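Local coordinates for protein multicopper oxidase (Arthrobacter sp. FB24, PDB 3GDC) that probably couples the one-electron oxidation of phenolic or similar substrates to the reduction of dioxygen to water, as a laccase-like multicopper oxidase, at residues A[64-76]-A[120-132]. Residues are numbered along the deposited sequence; the frame is centred on the assembly and turned at random.
Sequences PGPTLWAREGDAL and EFDATPFGTHLYH. With CU (copper (II) ion), chain E.
Antiparallel strand pairing and a small apolar core join L76 to F121 and A123, where strand 75-82 pairs with strand 116-122 in the N-terminal cupredoxin domain. L76 and F121 form a hydrogen-bonded pair: L76 N donates a hydrogen bond to F121 O (2.8 Å), and F121 N returns one to L76 O. Beside the non-hydrogen-bonded pair A75-D122, A123 N meets D74 O in the carbonyl plane, and beyond the strands G73 N reaches A123 O (2.9 Å) almost straight, at 175°. G73, with positive phi, suits the type II turn R71-D74. A123 is small enough for its CB to touch both A70 CB and L76 CD1, each 3.9 Å away. This beta sandwich is the cupredoxin fold, and strand 127-132 carries H132, whose NE2 binds copper at 2.1 Å together with H93 of the same chain and H271 of a neighbouring subunit. One residue earlier, Y131, with CG between backbone N and carbonyl carbon (chi1 63°), extends its hydroxyl to P66 O (2.7 Å) on a lone pair. A phenylalanine in its place would probably leave P66 O without this donor. E72 OE2 and F126 N share a water, and E72 OE1 accepts from K155 N.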
loop_
_atom_site.group_PDB
_atom_site.type_symbol
_atom_site.label_atom_id
_atom_site.label_comp_id
_atom_site.label_asym_id
_atom_site.label_seq_id
_atom_site.Cartn_x
_atom_site.Cartn_y
_atom_site.Cartn_z
ATOM N N PRO A 64 15.743 -16.694 6.289
ATOM C CA PRO A 64 14.717 -17.400 5.511
ATOM C C PRO A 64 15.224 -18.769 5.058
ATOM O O PRO A 64 16.443 -19.010 5.064
ATOM C CB PRO A 64 14.520 -16.497 4.277
ATOM C CG PRO A 64 15.850 -15.748 4.153
ATOM C CD PRO A 64 16.215 -15.486 5.588
ATOM N N GLY A 65 14.291 -19.622 4.633
ATOM C CA GLY A 65 14.599 -20.928 4.056
ATOM C C GLY A 65 15.312 -20.803 2.716
ATOM O O GLY A 65 15.610 -19.698 2.260
ATOM N N PRO A 66 15.650 -21.946 2.098
ATOM C CA PRO A 66 16.320 -21.936 0.797
ATOM C C PRO A 66 15.611 -21.040 -0.217
ATOM O O PRO A 66 14.373 -21.030 -0.289
ATOM C CB PRO A 66 16.233 -23.400 0.350
ATOM C CG PRO A 66 16.180 -24.169 1.626
ATOM C CD PRO A 66 15.453 -23.312 2.622
ATOM N N THR A 67 16.384 -20.292 -0.993
ATOM C CA THR A 67 15.810 -19.565 -2.109
ATOM C C THR A 67 15.820 -20.511 -3.308
ATOM O O THR A 67 16.880 -20.800 -3.865
ATOM C CB THR A 67 16.601 -18.286 -2.421
ATOM O OG1 THR A 67 16.631 -17.464 -1.239
ATOM C CG2 THR A 67 15.934 -17.524 -3.552
ATOM N N LEU A 68 14.647 -21.019 -3.671
ATOM C CA LEU A 68 14.546 -21.963 -4.787
ATOM C C LEU A 68 14.548 -21.205 -6.105
ATOM O O LEU A 68 13.873 -20.177 -6.242
ATOM C CB LEU A 68 13.289 -22.840 -4.648
ATOM C CG LEU A 68 13.037 -23.512 -3.291
ATOM C CD1 LEU A 68 11.763 -24.331 -3.371
ATOM C CD2 LEU A 68 14.195 -24.380 -2.792
ATOM N N TRP A 69 15.323 -21.697 -7.069
ATOM C CA TRP A 69 15.434 -21.060 -8.380
ATOM C C TRP A 69 15.088 -22.079 -9.468
ATOM O O TRP A 69 15.594 -23.196 -9.454
ATOM C CB TRP A 69 16.860 -20.534 -8.587
ATOM C CG TRP A 69 17.045 -19.751 -9.860
ATOM C CD1 TRP A 69 16.993 -18.390 -10.000
ATOM C CD2 TRP A 69 17.275 -20.280 -11.173
ATOM N NE1 TRP A 69 17.199 -18.039 -11.319
ATOM C CE2 TRP A 69 17.368 -19.182 -12.059
ATOM C CE3 TRP A 69 17.428 -21.580 -11.686
ATOM C CZ2 TRP A 69 17.601 -19.342 -13.434
ATOM C CZ3 TRP A 69 17.654 -21.737 -13.053
ATOM C CH2 TRP A 69 17.738 -20.624 -13.909
ATOM N N ALA A 70 14.217 -21.692 -10.389
ATOM C CA ALA A 70 13.878 -22.549 -11.530
ATOM C C ALA A 70 13.715 -21.715 -12.785
ATOM O O ALA A 70 13.617 -20.489 -12.718
ATOM C CB ALA A 70 12.618 -23.327 -11.240
ATOM N N ARG A 71 13.705 -22.376 -13.942
ATOM C CA ARG A 71 13.361 -21.707 -15.180
ATOM C C ARG A 71 11.916 -22.019 -15.564
ATOM O O ARG A 71 11.442 -23.141 -15.374
ATOM C CB ARG A 71 14.314 -22.147 -16.282
ATOM C CG ARG A 71 14.345 -21.237 -17.477
ATOM C CD ARG A 71 14.460 -22.099 -18.701
ATOM N NE ARG A 71 15.355 -21.543 -19.707
ATOM C CZ ARG A 71 15.765 -22.217 -20.777
ATOM N NH1 ARG A 71 15.355 -23.465 -20.970
ATOM N NH2 ARG A 71 16.588 -21.647 -21.647
ATOM N N GLU A 72 11.231 -21.016 -16.108
ATOM C CA GLU A 72 9.837 -21.128 -16.515
ATOM C C GLU A 72 9.599 -22.434 -17.278
ATOM O O GLU A 72 10.311 -22.744 -18.230
ATOM C CB GLU A 72 9.449 -19.934 -17.385
ATOM C CG GLU A 72 7.990 -19.889 -17.777
ATOM C CD GLU A 72 7.667 -18.772 -18.766
ATOM O OE1 GLU A 72 8.584 -18.053 -19.237
ATOM O OE2 GLU A 72 6.474 -18.619 -19.082
ATOM N N GLY A 73 8.618 -23.202 -16.823
ATOM C CA GLY A 73 8.261 -24.458 -17.481
ATOM C C GLY A 73 8.913 -25.722 -16.955
ATOM O O GLY A 73 8.483 -26.823 -17.326
ATOM N N ASP A 74 9.942 -25.590 -16.100
ATOM C CA ASP A 74 10.600 -26.747 -15.470
ATOM C C ASP A 74 9.580 -27.560 -14.684
ATOM O O ASP A 74 8.606 -27.009 -14.156
ATOM C CB ASP A 74 11.714 -26.330 -14.483
ATOM C CG ASP A 74 12.975 -25.789 -15.155
ATOM O OD1 ASP A 74 13.150 -25.858 -16.401
ATOM O OD2 ASP A 74 13.825 -25.268 -14.395
ATOM N N ALA A 75 9.800 -28.875 -14.614
ATOM C CA ALA A 75 9.016 -29.734 -13.747
ATOM C C ALA A 75 9.712 -29.741 -12.391
ATOM O O ALA A 75 10.917 -30.004 -12.310
ATOM C CB ALA A 75 8.929 -31.152 -14.324
ATOM N N LEU A 76 8.961 -29.440 -11.334
ATOM C CA LEU A 76 9.545 -29.295 -9.990
ATOM C C LEU A 76 9.081 -30.372 -9.023
ATOM O O LEU A 76 7.915 -30.780 -9.043
ATOM C CB LEU A 76 9.227 -27.907 -9.394
ATOM C CG LEU A 76 9.499 -26.658 -10.244
ATOM C CD1 LEU A 76 9.252 -25.389 -9.421
ATOM C CD2 LEU A 76 10.912 -26.647 -10.807
ATOM N N GLU A 120 4.767 -31.451 -6.098
ATOM C CA GLU A 120 5.077 -31.475 -7.525
ATOM C C GLU A 120 4.219 -30.469 -8.280
ATOM O O GLU A 120 3.006 -30.415 -8.086
ATOM C CB GLU A 120 4.833 -32.878 -8.100
ATOM C CG GLU A 120 5.472 -34.010 -7.297
ATOM C CD GLU A 120 5.292 -35.377 -7.941
ATOM O OE1 GLU A 120 4.860 -35.444 -9.119
ATOM O OE2 GLU A 120 5.600 -36.391 -7.267
ATOM N N PHE A 121 4.863 -29.674 -9.129
ATOM C CA PHE A 121 4.196 -28.713 -9.997
ATOM C C PHE A 121 5.187 -28.202 -11.033
ATOM O O PHE A 121 6.384 -28.479 -10.959
ATOM C CB PHE A 121 3.582 -27.540 -9.198
ATOM C CG PHE A 121 4.459 -27.038 -8.080
ATOM C CD1 PHE A 121 5.559 -26.225 -8.343
ATOM C CD2 PHE A 121 4.182 -27.381 -6.770
ATOM C CE1 PHE A 121 6.369 -25.761 -7.301
ATOM C CE2 PHE A 121 4.997 -26.932 -5.726
ATOM C CZ PHE A 121 6.090 -26.123 -6.003
ATOM N N ASP A 122 4.684 -27.457 -12.008
ATOM C CA ASP A 122 5.547 -26.825 -12.989
ATOM C C ASP A 122 5.938 -25.426 -12.513
ATOM O O ASP A 122 5.222 -24.823 -11.719
ATOM C CB ASP A 122 4.866 -26.778 -14.349
ATOM C CG ASP A 122 4.718 -28.167 -14.971
ATOM O OD1 ASP A 122 5.555 -29.047 -14.679
ATOM O OD2 ASP A 122 3.768 -28.373 -15.754
ATOM N N ALA A 123 7.084 -24.937 -12.969
ATOM C CA ALA A 123 7.548 -23.594 -12.600
ATOM C C ALA A 123 6.769 -22.567 -13.427
ATOM O O ALA A 123 7.163 -22.215 -14.545
ATOM C CB ALA A 123 9.057 -23.460 -12.820
ATOM N N THR A 124 5.634 -22.130 -12.886
ATOM C CA THR A 124 4.752 -21.189 -13.576
ATOM C C THR A 124 3.961 -20.360 -12.566
ATOM O O THR A 124 3.636 -20.866 -11.493
ATOM C CB THR A 124 3.688 -21.906 -14.442
ATOM O OG1 THR A 124 4.144 -23.209 -14.813
ATOM C CG2 THR A 124 3.393 -21.088 -15.678
ATOM N N PRO A 125 3.661 -19.085 -12.890
ATOM C CA PRO A 125 4.175 -18.299 -14.011
ATOM C C PRO A 125 5.583 -17.838 -13.691
ATOM O O PRO A 125 6.027 -17.982 -12.547
ATOM C CB PRO A 125 3.223 -17.096 -14.054
ATOM C CG PRO A 125 2.823 -16.918 -12.617
ATOM C CD PRO A 125 2.691 -18.317 -12.090
ATOM N N PHE A 126 6.290 -17.303 -14.677
ATOM C CA PHE A 126 7.562 -16.675 -14.365
ATOM C C PHE A 126 7.332 -15.494 -13.423
ATOM O O PHE A 126 6.266 -14.861 -13.440
ATOM C CB PHE A 126 8.372 -16.313 -15.618
ATOM C CG PHE A 126 7.957 -15.037 -16.316
ATOM C CD1 PHE A 126 8.373 -13.789 -15.840
ATOM C CD2 PHE A 126 7.214 -15.084 -17.495
ATOM C CE1 PHE A 126 8.022 -12.614 -16.513
ATOM C CE2 PHE A 126 6.854 -13.906 -18.173
ATOM C CZ PHE A 126 7.263 -12.677 -17.681
ATOM N N GLY A 127 8.313 -15.257 -12.570
ATOM C CA GLY A 127 8.242 -14.156 -11.625
ATOM C C GLY A 127 8.972 -14.449 -10.341
ATOM O O GLY A 127 9.717 -15.425 -10.226
ATOM N N THR A 128 8.768 -13.565 -9.375
ATOM C CA THR A 128 9.399 -13.674 -8.069
ATOM C C THR A 128 8.315 -14.075 -7.094
ATOM O O THR A 128 7.334 -13.341 -6.904
ATOM C CB THR A 128 10.037 -12.326 -7.696
ATOM O OG1 THR A 128 11.071 -12.033 -8.643
ATOM C CG2 THR A 128 10.598 -12.330 -6.287
ATOM N N HIS A 129 8.479 -15.259 -6.501
ATOM C CA HIS A 129 7.456 -15.838 -5.648
ATOM C C HIS A 129 8.058 -16.229 -4.295
ATOM O O HIS A 129 9.177 -15.819 -3.956
ATOM C CB HIS A 129 6.791 -17.042 -6.347
ATOM C CG HIS A 129 6.384 -16.774 -7.766
ATOM N ND1 HIS A 129 5.440 -15.825 -8.107
ATOM C CD2 HIS A 129 6.786 -17.341 -8.933
ATOM C CE1 HIS A 129 5.288 -15.812 -9.420
ATOM N NE2 HIS A 129 6.094 -16.723 -9.945
ATOM N N LEU A 130 7.305 -17.007 -3.527
ATOM C CA LEU A 130 7.690 -17.395 -2.180
ATOM C C LEU A 130 6.930 -18.650 -1.787
ATOM O O LEU A 130 6.008 -19.084 -2.497
ATOM C CB LEU A 130 7.420 -16.254 -1.175
ATOM C CG LEU A 130 5.970 -15.820 -0.881
ATOM C CD1 LEU A 130 5.853 -15.261 0.572
ATOM C CD2 LEU A 130 5.448 -14.816 -1.869
ATOM N N TYR A 131 7.339 -19.240 -0.673
ATOM C CA TYR A 131 6.645 -20.374 -0.085
ATOM C C TYR A 131 6.674 -20.197 1.431
ATOM O O TYR A 131 7.556 -19.499 1.978
ATOM C CB TYR A 131 7.289 -21.710 -0.521
ATOM C CG TYR A 131 8.722 -21.893 -0.061
ATOM C CD1 TYR A 131 9.007 -22.482 1.178
ATOM C CD2 TYR A 131 9.789 -21.452 -0.848
ATOM C CE1 TYR A 131 10.329 -22.644 1.619
ATOM C CE2 TYR A 131 11.125 -21.594 -0.413
ATOM C CZ TYR A 131 11.376 -22.197 0.820
ATOM O OH TYR A 131 12.662 -22.342 1.266
ATOM N N HIS A 132 5.699 -20.782 2.118
ATOM C CA HIS A 132 5.675 -20.746 3.579
ATOM C C HIS A 132 4.756 -21.812 4.129
ATOM O O HIS A 132 3.972 -22.409 3.385
ATOM C CB HIS A 132 5.269 -19.349 4.096
ATOM C CG HIS A 132 3.932 -18.880 3.610
ATOM N ND1 HIS A 132 2.745 -19.301 4.170
ATOM C CD2 HIS A 132 3.599 -18.020 2.619
ATOM C CE1 HIS A 132 1.736 -18.729 3.537
ATOM N NE2 HIS A 132 2.228 -17.942 2.595
HETATM CU CU CU E . 1.310 -16.585 1.313
HETATM O O HOH W 1 4.869 -17.835 -17.172
#